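Local coordinates for ORC1-type DNA replication protein 2 (Aeropyrum pernix, PDB 1W5T) that binds DNA and takes part in regulating DNA replication as an ATP-binding AAA+ ATPase of the Cdc6/Orc family, at residues F95-P98 with T102-S105; L68-V73 with Q89-A94. All blocks are in the same frame, centred on the assembly; numbering follows the deposited sequence.

Both contacts belong to the AAA+ domain and share the region of edge strand 87-93 of the parallel sheet: contact 2 sets the strand against the helix that follows the P-loop, and contact 1 joins the loop leaving it to the first turns of helix 100-111. In contact 1 Ala97 and Ile103 are buried and Pro98 exposed; in contact 2 Val73 is buried and Gln89 exposed. Contact 2, near the nucleotide and magnesium, combines a lysine over a tyrosine ring with a valine methyl against a glutamine chain; contact 1, away from that site, is carried by methyl and methylene groups. Their centres are about 15 Å apart, and Ile103 O packs against Val92 CG2 at 4.3 Å.

Contact 1: F95-P98 with T102-S105; sequences FNAP and TILS
Ala97 and Ile103 make the closest apolar contact: the Ala97 methyl points toward the helix and its CB lies 3.6 Å from Ile103 CG1. Ile103 leaves the backbone across this direction, but with CG1 beside the backbone N and anti to the carbonyl carbon (chi1 -73°) the end of its longer branch comes nearer to the loop, bringing CD1 within 4.0 Å of Ala97 O. A second apolar touch comes from Thr102, whose methyl CG2 is 4.0 Å from Ala97 CB. The alanine methyl is therefore met by two consecutive helix residues, one through a methylene and the other through a methyl. Pro98 adds only a loose approach at the margin, its CG 4.4 Å from Thr102 OG1.

The contact folds the loop after edge strand 87-93 of the AAA+ sheet against the early turns of helix 100-111. The chain folds back closely here, with Ala97 CA and Thr102 CA 5.5 Å apart. Ile103 also packs on Met150 of helix 148-151 and on Ile156.

No hydrogen bond crosses between the segments; the two helix hydroxyls bond close by in the chain. Thr102 OG1 bonds to Asn99 OD1 near the helix start. Ser105 OG donates to Thr102 O at 3.2 Å, a bent approach with a C=O...donor angle of 116° and the donor tilted 26° from the carbonyl plane, with a weak second bond to Tyr101 O.

Contact 2: L68-V73 with Q89-A94; sequences LAKFTV and QAYVNA
In this P-loop AAA+ domain, helix 65-82, which begins at the ATP-binding residues Lys65 and Thr66, packs on edge strand 87-93 through Lys70 over Tyr91 and Val73 against Gln89. The extended Lys70 chain runs roughly perpendicular to the tyrosine side chain. Its CE stands over the centre of the ring, 3.7 Å above the plane, in a CH-pi contact. Lys70 NZ continues over the same face as a cation-pi partner, 4.3 Å from the centroid of the Tyr91 ring and 9° off its normal. Tyr91 CB points toward the helix, and with CG anti to the backbone N (chi1 176°) the ring leans along the strand in the direction of Asn93; its OH is hydrogen-bonded to Asp145. The Tyr91 side chain comes to about 6 Å from the bound magnesium ion. An alanine in place of Tyr91 would probably leave the lysine ammonium without its aromatic face and Asp145 without this hydroxyl partner. Farther along, Val73 and Gln89 lie alongside each other, running opposite ways. Val73 CG1 lies 3.5 Å from Gln89 CG, while the amide oxygen, Gln89 OE1, comes to 3.6 Å from that same methyl.

Contact 1: F95-P98 with T102-S105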
# COMPACT_ATOMS: atom_id res chain seq x y z
N PHE A 95 4.11 -1.17 11.36
CA PHE A 95 5.09 -0.10 11.57
C PHE A 95 5.10 0.35 13.04
O PHE A 95 6.16 0.70 13.61
CB PHE A 95 4.71 1.13 10.74
CG PHE A 95 5.38 1.22 9.40
CD1 PHE A 95 6.42 0.37 9.06
CD2 PHE A 95 4.94 2.18 8.48
CE1 PHE A 95 7.03 0.46 7.79
CE2 PHE A 95 5.55 2.29 7.20
CZ PHE A 95 6.60 1.43 6.86
N ASN A 96 3.90 0.35 13.62
CA ASN A 96 3.64 0.88 14.96
C ASN A 96 3.87 -0.14 16.10
O ASN A 96 3.41 0.09 17.23
CB ASN A 96 2.20 1.45 15.01
CG ASN A 96 2.03 2.74 14.17
OD1 ASN A 96 1.74 3.81 14.70
ND2 ASN A 96 2.19 2.62 12.84
N ALA A 97 4.64 -1.21 15.79
CA ALA A 97 4.84 -2.39 16.67
C ALA A 97 6.10 -3.23 16.39
O ALA A 97 6.05 -4.15 15.57
CB ALA A 97 3.59 -3.29 16.58
N PRO A 98 7.22 -2.95 17.08
CA PRO A 98 8.46 -3.74 16.95
C PRO A 98 8.37 -5.27 17.07
O PRO A 98 9.00 -5.94 16.26
CB PRO A 98 9.35 -3.21 18.10
CG PRO A 98 8.41 -2.40 18.97
CD PRO A 98 7.40 -1.81 18.01
N THR A 102 3.96 -6.79 21.12
CA THR A 102 3.26 -5.52 20.95
C THR A 102 2.07 -5.64 19.99
O THR A 102 1.01 -5.15 20.29
CB THR A 102 4.24 -4.38 20.51
OG1 THR A 102 5.30 -4.25 21.47
CG2 THR A 102 3.58 -3.00 20.58
N ILE A 103 2.26 -6.32 18.86
CA ILE A 103 1.17 -6.62 17.92
C ILE A 103 -0.05 -7.23 18.65
O ILE A 103 -1.19 -6.75 18.54
CB ILE A 103 1.69 -7.50 16.73
CG1 ILE A 103 2.55 -6.64 15.79
CG2 ILE A 103 0.53 -8.15 15.94
CD1 ILE A 103 3.67 -7.36 15.08
N LEU A 104 0.25 -8.25 19.47
CA LEU A 104 -0.75 -8.95 20.25
C LEU A 104 -1.48 -8.09 21.27
O LEU A 104 -2.70 -8.19 21.44
CB LEU A 104 -0.16 -10.17 20.92
CG LEU A 104 0.17 -11.32 19.98
CD1 LEU A 104 0.58 -12.44 20.89
CD2 LEU A 104 -0.95 -11.74 19.09
N SER A 105 -0.76 -7.22 21.96
CA SER A 105 -1.46 -6.45 22.99
C SER A 105 -2.31 -5.38 22.33
O SER A 105 -3.38 -5.01 22.82
CB SER A 105 -0.49 -5.90 24.03
OG SER A 105 0.40 -4.98 23.43

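Contact 2: L68-V73 with Q89-A94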
# COMPACT_ATOMS: atom_id res chain seq x y z
N LEU A 68 -9.44 -1.05 1.21
CA LEU A 68 -10.00 -2.35 0.82
C LEU A 68 -10.01 -3.31 1.99
O LEU A 68 -10.99 -4.03 2.20
CB LEU A 68 -9.18 -3.00 -0.31
CG LEU A 68 -9.73 -4.33 -0.86
CD1 LEU A 68 -11.21 -4.22 -1.28
CD2 LEU A 68 -8.83 -4.88 -2.00
N ALA A 69 -8.92 -3.35 2.76
CA ALA A 69 -8.82 -4.34 3.82
C ALA A 69 -9.87 -4.02 4.89
O ALA A 69 -10.56 -4.91 5.35
CB ALA A 69 -7.39 -4.37 4.41
N LYS A 70 -10.00 -2.74 5.26
CA LYS A 70 -10.93 -2.41 6.32
C LYS A 70 -12.34 -2.52 5.84
O LYS A 70 -13.19 -3.00 6.57
CB LYS A 70 -10.72 -1.03 6.89
CG LYS A 70 -9.51 -0.88 7.71
CD LYS A 70 -9.33 0.60 8.02
CE LYS A 70 -8.55 0.78 9.29
NZ LYS A 70 -8.06 2.17 9.33
N PHE A 71 -12.61 -2.11 4.61
CA PHE A 71 -13.96 -2.24 4.11
C PHE A 71 -14.39 -3.71 4.09
O PHE A 71 -15.52 -4.00 4.44
CB PHE A 71 -14.12 -1.60 2.74
CG PHE A 71 -15.51 -1.69 2.18
CD1 PHE A 71 -16.46 -0.74 2.49
CD2 PHE A 71 -15.86 -2.73 1.28
CE1 PHE A 71 -17.76 -0.82 1.96
CE2 PHE A 71 -17.15 -2.80 0.72
CZ PHE A 71 -18.11 -1.87 1.09
N THR A 72 -13.49 -4.61 3.68
CA THR A 72 -13.78 -6.03 3.52
C THR A 72 -14.19 -6.69 4.84
O THR A 72 -15.17 -7.46 4.93
CB THR A 72 -12.53 -6.71 2.98
OG1 THR A 72 -12.36 -6.33 1.62
CG2 THR A 72 -12.71 -8.20 2.93
N VAL A 73 -13.40 -6.38 5.87
CA VAL A 73 -13.61 -6.92 7.18
C VAL A 73 -14.96 -6.40 7.71
O VAL A 73 -15.75 -7.15 8.32
CB VAL A 73 -12.42 -6.55 8.10
CG1 VAL A 73 -12.76 -6.84 9.55
CG2 VAL A 73 -11.15 -7.34 7.63
N GLN A 89 -13.33 -7.15 14.68
CA GLN A 89 -12.33 -6.67 13.74
C GLN A 89 -11.17 -6.10 14.54
O GLN A 89 -11.37 -5.42 15.54
CB GLN A 89 -12.96 -5.61 12.83
CG GLN A 89 -14.46 -5.93 12.43
CD GLN A 89 -15.24 -4.78 11.78
OE1 GLN A 89 -14.77 -4.12 10.84
NE2 GLN A 89 -16.47 -4.56 12.25
N ALA A 90 -9.94 -6.39 14.15
CA ALA A 90 -8.87 -5.73 14.84
C ALA A 90 -7.95 -5.27 13.76
O ALA A 90 -7.74 -6.00 12.79
CB ALA A 90 -8.15 -6.66 15.85
N TYR A 91 -7.42 -4.07 13.92
CA TYR A 91 -6.57 -3.47 12.92
C TYR A 91 -5.24 -3.13 13.54
O TYR A 91 -5.16 -2.45 14.54
CB TYR A 91 -7.22 -2.23 12.26
CG TYR A 91 -6.29 -1.56 11.28
CD1 TYR A 91 -6.12 -2.05 9.96
CD2 TYR A 91 -5.55 -0.48 11.68
CE1 TYR A 91 -5.22 -1.43 9.07
CE2 TYR A 91 -4.63 0.11 10.85
CZ TYR A 91 -4.47 -0.33 9.55
OH TYR A 91 -3.57 0.35 8.78
N VAL A 92 -4.18 -3.64 12.95
CA VAL A 92 -2.85 -3.31 13.42
C VAL A 92 -1.97 -2.89 12.28
O VAL A 92 -1.81 -3.63 11.32
CB VAL A 92 -2.19 -4.55 14.10
CG1 VAL A 92 -0.89 -4.15 14.77
CG2 VAL A 92 -3.19 -5.22 15.09
N ASN A 93 -1.40 -1.70 12.42
CA ASN A 93 -0.35 -1.23 11.56
C ASN A 93 1.02 -1.63 12.14
O ASN A 93 1.43 -1.10 13.18
CB ASN A 93 -0.42 0.28 11.42
CG ASN A 93 0.52 0.79 10.34
OD1 ASN A 93 1.60 0.22 10.14
ND2 ASN A 93 0.08 1.81 9.59
N ALA A 94 1.71 -2.54 11.46
CA ALA A 94 2.89 -3.18 12.02
C ALA A 94 4.15 -2.32 12.03
O ALA A 94 5.15 -2.71 12.63
CB ALA A 94 3.14 -4.49 11.33